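Local coordinates for uncharacterized protein (PDB 4XG0) that is of unknown specificity but belongs to the DUF1537 family of kinases, and so probably phosphorylates an acid sugar in a catabolic pathway, at residues G49-A59 with A71-H79; H267-L277 with K403-I414. All blocks are in the same frame, centred on the assembly; numbering follows the deposited sequence. Where two conformers were deposited one is given.

Interaction 1 of 2, residues G49-A59 with A71-H79; sequences GWATQLSVGGA and AEVLAVTTH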
loop_
_atom_site.group_PDB
_atom_site.type_symbol
_atom_site.label_atom_id
_atom_site.label_comp_id
_atom_site.label_asym_id
_atom_site.label_seq_id
_atom_site.Cartn_x
_atom_site.Cartn_y
_atom_site.Cartn_z
ATOM N N GLY A 49 6.789 -2.750 5.763
ATOM C CA GLY A 49 8.202 -2.594 5.554
ATOM C C GLY A 49 8.873 -1.316 5.997
ATOM O O GLY A 49 10.089 -1.199 5.890
ATOM N N TRP A 50 8.090 -0.356 6.463
ATOM C CA TRP A 50 8.636 0.928 6.896
ATOM C C TRP A 50 9.354 0.844 8.245
ATOM O O TRP A 50 8.809 0.329 9.214
ATOM C CB TRP A 50 7.526 1.949 7.009
ATOM C CG TRP A 50 6.812 2.290 5.733
ATOM C CD1 TRP A 50 5.578 1.807 5.313
ATOM C CD2 TRP A 50 7.244 3.205 4.720
ATOM N NE1 TRP A 50 5.266 2.372 4.105
ATOM C CE2 TRP A 50 6.239 3.244 3.730
ATOM C CE3 TRP A 50 8.368 4.025 4.565
ATOM C CZ2 TRP A 50 6.346 4.065 2.577
ATOM C CZ3 TRP A 50 8.472 4.837 3.413
ATOM C CH2 TRP A 50 7.439 4.862 2.452
ATOM N N ALA A 51 10.559 1.397 8.320
ATOM C CA ALA A 51 11.233 1.583 9.595
ATOM C C ALA A 51 10.491 2.673 10.355
ATOM O O ALA A 51 10.406 3.821 9.895
ATOM C CB ALA A 51 12.685 1.979 9.383
ATOM N N THR A 52 9.937 2.297 11.505
ATOM C CA THR A 52 8.917 3.116 12.179
ATOM C C THR A 52 9.313 3.380 13.626
ATOM O O THR A 52 9.705 2.463 14.347
ATOM C CB THR A 52 7.570 2.403 12.161
ATOM O OG1 THR A 52 7.163 2.185 10.809
ATOM C CG2 THR A 52 6.510 3.217 12.878
ATOM N N GLN A 53 9.265 4.640 14.034
ATOM C CA GLN A 53 9.554 5.012 15.400
ATOM C C GLN A 53 8.293 5.516 16.070
ATOM O O GLN A 53 7.486 6.159 15.420
ATOM C CB GLN A 53 10.589 6.124 15.426
ATOM C CG GLN A 53 11.905 5.774 14.869
ATOM C CD GLN A 53 12.935 5.444 15.933
ATOM O OE1 GLN A 53 12.726 5.687 17.125
ATOM N NE2 GLN A 53 14.069 4.903 15.497
ATOM N N LEU A 54 8.135 5.208 17.349
ATOM C CA LEU A 54 6.928 5.559 18.103
ATOM C C LEU A 54 7.308 6.338 19.337
ATOM O O LEU A 54 8.236 5.937 20.063
ATOM C CB LEU A 54 6.169 4.273 18.492
ATOM C CG LEU A 54 4.958 4.390 19.436
ATOM C CD1 LEU A 54 3.765 4.948 18.697
ATOM C CD2 LEU A 54 4.614 3.035 20.053
ATOM N N SER A 55 6.648 7.479 19.548
ATOM C CA SER A 55 6.756 8.231 20.804
ATOM C C SER A 55 5.506 8.007 21.660
ATOM O O SER A 55 4.384 8.049 21.154
ATOM C CB SER A 55 6.935 9.742 20.572
ATOM O OG SER A 55 8.014 10.006 19.694
ATOM N N VAL A 56 5.718 7.768 22.954
ATOM C CA VAL A 56 4.622 7.542 23.892
ATOM C C VAL A 56 4.124 8.909 24.298
ATOM O O VAL A 56 3.113 9.040 24.997
ATOM C CB VAL A 56 5.079 6.713 25.117
ATOM C CG1 VAL A 56 4.027 6.704 26.196
ATOM C CG2 VAL A 56 5.391 5.269 24.683
ATOM N N GLY A 57 4.853 9.927 23.847
ATOM C CA GLY A 57 4.388 11.299 23.911
ATOM C C GLY A 57 4.412 11.980 22.543
ATOM O O GLY A 57 3.927 11.427 21.538
ATOM N N GLY A 58 5.001 13.179 22.506
ATOM C CA GLY A 58 5.067 13.983 21.294
ATOM C C GLY A 58 6.341 13.782 20.486
ATOM O O GLY A 58 7.154 12.910 20.803
ATOM N N ALA A 59 6.528 14.610 19.458
ATOM C CA ALA A 59 7.562 14.356 18.447
ATOM C C ALA A 59 8.906 14.976 18.780
ATOM O O ALA A 59 9.926 14.517 18.283
ATOM C CB ALA A 59 7.110 14.865 17.083
ATOM N N ALA A 71 14.754 6.581 10.866
ATOM C CA ALA A 71 13.337 6.238 10.661
ATOM C C ALA A 71 12.665 6.924 9.487
ATOM O O ALA A 71 12.872 8.112 9.230
ATOM C CB ALA A 71 12.552 6.517 11.901
ATOM N N GLU A 72 11.852 6.131 8.792
ATOM C CA GLU A 72 11.068 6.560 7.646
ATOM C C GLU A 72 9.706 7.099 8.097
ATOM O O GLU A 72 9.177 8.074 7.537
ATOM C CB GLU A 72 10.913 5.375 6.684
ATOM C CG GLU A 72 12.281 4.795 6.224
ATOM C CD GLU A 72 12.171 3.518 5.377
ATOM O OE1 GLU A 72 12.385 3.659 4.157
ATOM O OE2 GLU A 72 11.890 2.404 5.909
ATOM N N VAL A 73 9.167 6.486 9.151
ATOM C CA VAL A 73 7.831 6.847 9.701
ATOM C C VAL A 73 7.976 7.195 11.167
ATOM O O VAL A 73 8.616 6.471 11.924
ATOM C CB VAL A 73 6.839 5.659 9.591
ATOM C CG1 VAL A 73 5.467 5.967 10.192
ATOM C CG2 VAL A 73 6.708 5.207 8.172
ATOM N N LEU A 74 7.395 8.331 11.567
ATOM C CA LEU A 74 7.394 8.735 12.972
ATOM C C LEU A 74 5.959 8.888 13.442
ATOM O O LEU A 74 5.222 9.667 12.862
ATOM C CB LEU A 74 8.149 10.050 13.180
ATOM C CG LEU A 74 8.155 10.648 14.603
ATOM C CD1 LEU A 74 8.456 9.654 15.732
ATOM C CD2 LEU A 74 9.145 11.815 14.685
ATOM N N ALA A 75 5.592 8.129 14.477
ATOM C CA ALA A 75 4.248 8.139 15.061
ATOM C C ALA A 75 4.236 8.723 16.464
ATOM O O ALA A 75 5.080 8.410 17.317
ATOM C CB ALA A 75 3.662 6.738 15.076
ATOM N N VAL A 76 3.264 9.605 16.714
ATOM C CA VAL A 76 3.197 10.312 17.972
ATOM C C VAL A 76 1.757 10.345 18.473
ATOM O O VAL A 76 0.834 10.194 17.695
ATOM C CB VAL A 76 3.683 11.759 17.803
ATOM C CG1 VAL A 76 5.024 11.757 17.123
ATOM C CG2 VAL A 76 2.689 12.555 16.979
ATOM N N THR A 77 1.590 10.516 19.778
ATOM C CA THR A 77 0.267 10.718 20.335
ATOM C C THR A 77 0.174 12.109 20.947
ATOM O O THR A 77 1.103 12.591 21.623
ATOM C CB THR A 77 -0.107 9.697 21.415
ATOM O OG1 THR A 77 -1.326 10.125 22.038
ATOM C CG2 THR A 77 0.977 9.593 22.463
ATOM N N THR A 78 -0.941 12.771 20.708
ATOM C CA THR A 78 -1.134 14.103 21.280
ATOM C C THR A 78 -1.850 14.030 22.627
ATOM O O THR A 78 -2.091 15.054 23.250
ATOM C CB THR A 78 -1.966 14.984 20.338
ATOM O OG1 THR A 78 -3.097 14.240 19.900
ATOM C CG2 THR A 78 -1.165 15.414 19.122
ATOM N N HIS A 79 -2.207 12.823 23.069
ATOM C CA HIS A 79 -3.074 12.633 24.256
ATOM C C HIS A 79 -4.176 13.677 24.356
ATOM O O HIS A 79 -4.407 14.224 25.439
ATOM C CB HIS A 79 -2.283 12.691 25.566
ATOM C CG HIS A 79 -0.841 12.319 25.436
ATOM N ND1 HIS A 79 -0.352 11.088 25.830
ATOM C CD2 HIS A 79 0.228 13.026 25.004
ATOM C CE1 HIS A 79 0.950 11.053 25.628
ATOM N NE2 HIS A 79 1.333 12.215 25.129
#
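Ala51 is gripped by the start of segment 71-79 through both its backbone N and its backbone O. Its N-H runs almost straight (176°) to Glu72 OE2, which receives it on the anti lone pair at 2.9 Å. Its carbonyl oxygen takes two donors, Val73 N in the carbonyl plane at 3.0 Å and Glu72 N tilted out of it.

Beyond this the backbones pair as parallel strands in a regular ladder: Gln53 N to Val73 O, Ala75 N to Gln53 O and Ser55 N to Ala75 O. The ladder breaks off at the strand ends, and after Val56 one further bond, from Thr77 N to Gly57 O at 3.1 Å, holds the departing loop.

Among the side chains, Glu72 passes the edge of the Trp50 indole, its CB 3.6 Å from CE3, while Val73 CG2 lies 3.6 Å from Trp50 CB. Thr52 and Val73 stand side by side; with OG1 anti to its carbonyl carbon (chi1 -60°), Thr52 can bond back to Trp50 O. At the far end of the strand pair Val76 CG1 packs 3.7 Å from Ala59 CB. The edge of the His79 ring faces Val56 O and Gly57 CA, and Thr77 CG2 lies over one face, displaced toward the rim.

In the conformer described, both Glu72 carboxylate oxygens are engaged, OE1 by a salt bridge with Arg424, and Trp50 NE1 bonds to Ala247 O. The segments belong to a beta-alpha-beta unit, with strand 52-54 at the edge of the parallel sheet and strand 73-77 between it and strand 28-32; helix 35-47 covers the Thr52 face, and helices 59-64 and 85-101 the Leu74 face.

Interaction 2 of 2, residues H267-L277 with K403-I414; sequences HSAARQQAAAL and KAGGFGEQDVLI. With SO4 (sulfate ion), chain F.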
loop_
_atom_site.group_PDB
_atom_site.type_symbol
_atom_site.label_atom_id
_atom_site.label_comp_id
_atom_site.label_asym_id
_atom_site.label_seq_id
_atom_site.Cartn_x
_atom_site.Cartn_y
_atom_site.Cartn_z
ATOM N N HIS A 267 0.727 -26.629 -14.853
ATOM C CA HIS A 267 -0.399 -26.882 -13.946
ATOM C C HIS A 267 -1.512 -25.916 -14.296
ATOM O O HIS A 267 -1.239 -24.741 -14.556
ATOM C CB HIS A 267 0.018 -26.682 -12.480
ATOM C CG HIS A 267 0.788 -27.832 -11.915
ATOM N ND1 HIS A 267 0.263 -29.102 -11.834
ATOM C CD2 HIS A 267 2.047 -27.909 -11.425
ATOM C CE1 HIS A 267 1.164 -29.914 -11.306
ATOM N NE2 HIS A 267 2.254 -29.218 -11.053
ATOM N N SER A 268 -2.750 -26.405 -14.327
ATOM C CA SER A 268 -3.885 -25.597 -14.760
ATOM C C SER A 268 -4.065 -24.386 -13.859
ATOM O O SER A 268 -4.474 -23.331 -14.313
ATOM C CB SER A 268 -5.161 -26.415 -14.749
ATOM O OG SER A 268 -5.554 -26.671 -13.419
ATOM N N ALA A 269 -3.755 -24.543 -12.578
ATOM C CA ALA A 269 -3.861 -23.436 -11.651
ATOM C C ALA A 269 -3.010 -22.275 -12.142
ATOM O O ALA A 269 -3.461 -21.136 -12.170
ATOM C CB ALA A 269 -3.421 -23.866 -10.261
ATOM N N ALA A 270 -1.763 -22.564 -12.529
ATOM C CA ALA A 270 -0.850 -21.531 -13.002
ATOM C C ALA A 270 -1.347 -20.907 -14.304
ATOM O O ALA A 270 -1.197 -19.703 -14.516
ATOM C CB ALA A 270 0.552 -22.106 -13.207
ATOM N N ARG A 271 -1.914 -21.707 -15.185
ATOM C CA ARG A 271 -2.346 -21.155 -16.467
ATOM C C ARG A 271 -3.528 -20.211 -16.234
ATOM O O ARG A 271 -3.602 -19.161 -16.867
ATOM C CB ARG A 271 -2.744 -22.247 -17.460
ATOM C CG ARG A 271 -1.767 -23.393 -17.536
ATOM C CD ARG A 271 -0.418 -22.961 -17.929
ATOM N NE ARG A 271 -0.324 -22.423 -19.285
ATOM C CZ ARG A 271 0.831 -22.120 -19.878
ATOM N NH1 ARG A 271 1.986 -22.303 -19.231
ATOM N NH2 ARG A 271 0.840 -21.636 -21.114
ATOM N N GLN A 272 -4.428 -20.594 -15.326
ATOM C CA GLN A 272 -5.562 -19.740 -14.937
ATOM C C GLN A 272 -5.060 -18.448 -14.281
ATOM O O GLN A 272 -5.538 -17.347 -14.585
ATOM C CB GLN A 272 -6.501 -20.482 -13.974
ATOM C CG GLN A 272 -7.239 -21.629 -14.648
ATOM C CD GLN A 272 -8.279 -22.254 -13.753
ATOM O OE1 GLN A 272 -8.587 -21.728 -12.677
ATOM N NE2 GLN A 272 -8.849 -23.379 -14.199
ATOM N N GLN A 273 -4.085 -18.589 -13.392
ATOM C CA GLN A 273 -3.449 -17.431 -12.764
ATOM C C GLN A 273 -2.779 -16.511 -13.767
ATOM O O GLN A 273 -2.836 -15.274 -13.629
ATOM C CB GLN A 273 -2.436 -17.910 -11.726
ATOM C CG GLN A 273 -3.120 -18.614 -10.573
ATOM C CD GLN A 273 -2.204 -19.531 -9.773
ATOM O OE1 GLN A 273 -0.994 -19.578 -9.992
ATOM N NE2 GLN A 273 -2.783 -20.229 -8.809
ATOM N N ALA A 274 -2.125 -17.091 -14.774
ATOM C CA ALA A 274 -1.490 -16.271 -15.815
ATOM C C ALA A 274 -2.571 -15.544 -16.628
ATOM O O ALA A 274 -2.477 -14.338 -16.894
ATOM C CB ALA A 274 -0.620 -17.121 -16.729
ATOM N N ALA A 275 -3.596 -16.271 -17.001
ATOM C CA ALA A 275 -4.703 -15.679 -17.750
ATOM C C ALA A 275 -5.279 -14.487 -16.994
ATOM O O ALA A 275 -5.531 -13.442 -17.581
ATOM C CB ALA A 275 -5.775 -16.707 -18.021
ATOM N N ALA A 276 -5.470 -14.632 -15.685
ATOM C CA ALA A 276 -6.013 -13.544 -14.875
ATOM C C ALA A 276 -5.104 -12.312 -14.839
ATOM O O ALA A 276 -5.592 -11.182 -14.922
ATOM C CB ALA A 276 -6.305 -14.030 -13.459
ATOM N N LEU A 277 -3.793 -12.533 -14.707
ATOM C CA LEU A 277 -2.831 -11.441 -14.689
ATOM C C LEU A 277 -2.817 -10.748 -16.051
ATOM O O LEU A 277 -2.773 -9.518 -16.120
ATOM C CB LEU A 277 -1.450 -11.938 -14.311
ATOM C CG LEU A 277 -0.338 -10.898 -14.308
ATOM C CD1 LEU A 277 -0.685 -9.765 -13.372
ATOM C CD2 LEU A 277 0.958 -11.540 -13.931
ATOM N N LYS A 403 6.534 -19.529 -5.935
ATOM C CA LYS A 403 5.284 -20.243 -5.697
ATOM C C LYS A 403 5.279 -21.545 -6.457
ATOM O O LYS A 403 5.742 -21.601 -7.593
ATOM C CB LYS A 403 4.086 -19.394 -6.152
ATOM C CG LYS A 403 2.735 -19.999 -5.892
ATOM C CD LYS A 403 1.586 -19.136 -6.442
ATOM C CE LYS A 403 1.433 -19.263 -7.964
ATOM N NZ LYS A 403 0.992 -20.654 -8.368
ATOM N N ALA A 404 4.736 -22.585 -5.845
ATOM C CA ALA A 404 4.576 -23.831 -6.568
ATOM C C ALA A 404 3.494 -23.636 -7.639
ATOM O O ALA A 404 2.566 -22.841 -7.465
ATOM C CB ALA A 404 4.234 -24.940 -5.637
ATOM N N GLY A 405 3.634 -24.359 -8.739
ATOM C CA GLY A 405 2.828 -24.149 -9.921
ATOM C C GLY A 405 1.358 -24.400 -9.670
ATOM O O GLY A 405 0.524 -23.691 -10.211
ATOM N N GLY A 406 1.044 -25.401 -8.851
ATOM C CA GLY A 406 -0.339 -25.782 -8.628
ATOM C C GLY A 406 -1.024 -25.001 -7.516
ATOM O O GLY A 406 -2.208 -25.208 -7.263
ATOM N N PHE A 407 -0.294 -24.084 -6.876
ATOM C CA PHE A 407 -0.742 -23.491 -5.624
ATOM C C PHE A 407 -1.417 -22.133 -5.808
ATOM O O PHE A 407 -1.062 -21.384 -6.691
ATOM C CB PHE A 407 0.430 -23.379 -4.649
ATOM C CG PHE A 407 0.009 -23.006 -3.260
ATOM C CD1 PHE A 407 -0.403 -23.980 -2.364
ATOM C CD2 PHE A 407 0.007 -21.680 -2.857
ATOM C CE1 PHE A 407 -0.798 -23.643 -1.075
ATOM C CE2 PHE A 407 -0.393 -21.327 -1.572
ATOM C CZ PHE A 407 -0.796 -22.309 -0.678
ATOM N N GLY A 408 -2.459 -21.872 -5.015
ATOM C CA GLY A 408 -3.097 -20.556 -4.910
ATOM C C GLY A 408 -4.383 -20.380 -5.716
ATOM O O GLY A 408 -4.664 -21.162 -6.625
ATOM N N GLU A 409 -5.159 -19.357 -5.364
ATOM C CA GLU A 409 -6.342 -18.960 -6.127
ATOM C C GLU A 409 -5.953 -18.214 -7.389
ATOM O O GLU A 409 -4.793 -17.808 -7.574
ATOM C CB GLU A 409 -7.242 -18.044 -5.293
ATOM C CG GLU A 409 -7.747 -18.648 -4.050
ATOM C CD GLU A 409 -8.942 -19.518 -4.328
ATOM O OE1 GLU A 409 -10.022 -18.946 -4.604
ATOM O OE2 GLU A 409 -8.784 -20.760 -4.306
ATOM N N GLN A 410 -6.966 -17.981 -8.221
ATOM C CA GLN A 410 -6.791 -17.383 -9.540
ATOM C C GLN A 410 -6.043 -16.045 -9.553
ATOM O O GLN A 410 -5.263 -15.781 -10.474
ATOM C CB GLN A 410 -8.167 -17.192 -10.185
ATOM C CG GLN A 410 -8.110 -16.340 -11.416
ATOM C CD GLN A 410 -9.436 -16.202 -12.097
ATOM O OE1 GLN A 410 -9.872 -17.118 -12.808
ATOM N NE2 GLN A 410 -10.108 -15.061 -11.882
ATOM N N ASP A 411 -6.300 -15.197 -8.544
ATOM C CA ASP A 411 -5.700 -13.846 -8.492
ATOM C C ASP A 411 -4.320 -13.806 -7.828
ATOM O O ASP A 411 -3.771 -12.726 -7.629
ATOM C CB ASP A 411 -6.641 -12.848 -7.784
ATOM C CG ASP A 411 -6.775 -13.110 -6.289
ATOM O OD1 ASP A 411 -6.265 -14.160 -5.824
ATOM O OD2 ASP A 411 -7.471 -12.310 -5.592
ATOM N N VAL A 412 -3.714 -14.961 -7.585
ATOM C CA VAL A 412 -2.501 -14.985 -6.750
ATOM C C VAL A 412 -1.295 -14.298 -7.385
ATOM O O VAL A 412 -0.487 -13.708 -6.656
ATOM C CB VAL A 412 -2.117 -16.393 -6.279
ATOM C CG1 VAL A 412 -1.564 -17.223 -7.415
ATOM C CG2 VAL A 412 -1.083 -16.286 -5.148
ATOM N N LEU A 413 -1.158 -14.310 -8.710
ATOM C CA LEU A 413 0.007 -13.639 -9.314
ATOM C C LEU A 413 -0.207 -12.119 -9.320
ATOM O O LEU A 413 0.745 -11.347 -9.177
ATOM C CB LEU A 413 0.315 -14.156 -10.707
ATOM C CG LEU A 413 0.654 -15.648 -10.811
ATOM C CD1 LEU A 413 0.772 -16.074 -12.265
ATOM C CD2 LEU A 413 1.924 -15.958 -10.088
ATOM N N ILE A 414 -1.462 -11.701 -9.490
ATOM C CA ILE A 414 -1.815 -10.295 -9.385
ATOM C C ILE A 414 -1.462 -9.803 -7.980
ATOM O O ILE A 414 -0.777 -8.771 -7.796
ATOM C CB ILE A 414 -3.314 -10.086 -9.676
ATOM C CG1 ILE A 414 -3.596 -10.413 -11.135
ATOM C CG2 ILE A 414 -3.727 -8.671 -9.369
ATOM C CD1 ILE A 414 -5.072 -10.576 -11.437
HETATM S S SO4 F . -2.809 -30.132 -12.815
HETATM O O1 SO4 F . -3.348 -29.387 -13.954
HETATM O O2 SO4 F . -2.458 -29.245 -11.700
HETATM O O3 SO4 F . -3.817 -31.104 -12.383
HETATM O O4 SO4 F . -1.604 -30.874 -13.216
HETATM O O HOH W 1 -8.262 -17.163 -15.223
HETATM O O HOH W 2 -3.092 -14.250 -11.000
#
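Lys403 NZ is gripped by three carbonyl oxygens, each at 2.8 Å: Gln273 OE1 from helix 268-279, and Ala404 O and Phe407 O from its own loop. The lysine chain runs straight out to CD and then bends twice (chi3 77°, chi4 66°), curling the ammonium group back over the turn that follows it. It lies on a lone pair of Gln273 OE1, in the plane of that carbonyl.

The same glutamine gives its other amide atom to the loop. Gln273 NE2 donates to Phe407 O at 3.0 Å, arriving above that carbonyl plane, so Phe407 O serves both the lysine and the glutamine. With OE1 and NE2 both engaged, the flip of the buried amide is fixed; Val412 CG1 rests against Gln273 CD.

Further along the helix the contact turns apolar. Leu413 CD1 lies against Gln273 CB, Ala276 CB meets Gln410 CG at 3.6 Å, and Leu277 CD1 slides past Ile414 CG1 at 3.7 Å. One water bridges Gln273 O, Gln410 O and Leu413 N; another joins Gln272 O to Gln410 OE1.

At the N-terminal end, Gly405 comes close against the first turn of the helix, its O 3.4 Å from Ala270 CB, and the His267 ring lies beside the Gly405-Gly406 backbone, CD2 3.7 Å from Gly406 N. His267 ND1 donates to two oxygens of a sulfate ion, probably from the crystallisation liquor, and Ser268 N donates to a third at 3.1 Å. An anion held at the first turn of a helix, beside a glycine-containing loop leaving strand 399-403, is an arrangement common in phosphate-binding sites; in this nucleotide-binding domain it is consistent with a place for a phosphate group.

How the interactions relate
From the N terminus, the chain first closes interaction 1, where segments 49-59 and 71-79 are joined across a short loop containing helix 59-64; this sets strand 52-54 beside strand 73-77 at one edge of the parallel sheet in the sugar-binding N-terminal domain. Only later does interaction 2 open, and its segments, 267-277 and 403-414, enclose 125 residues, so it brings the beginning and end of the nucleotide-binding C-terminal domain together. The two loops therefore follow in series, neither nesting nor crossing. They lie on opposite sides of the chain's centre, with their centres 39 Å apart and nearest atoms about 17 Å apart, and each ties together its own domain without touching the other.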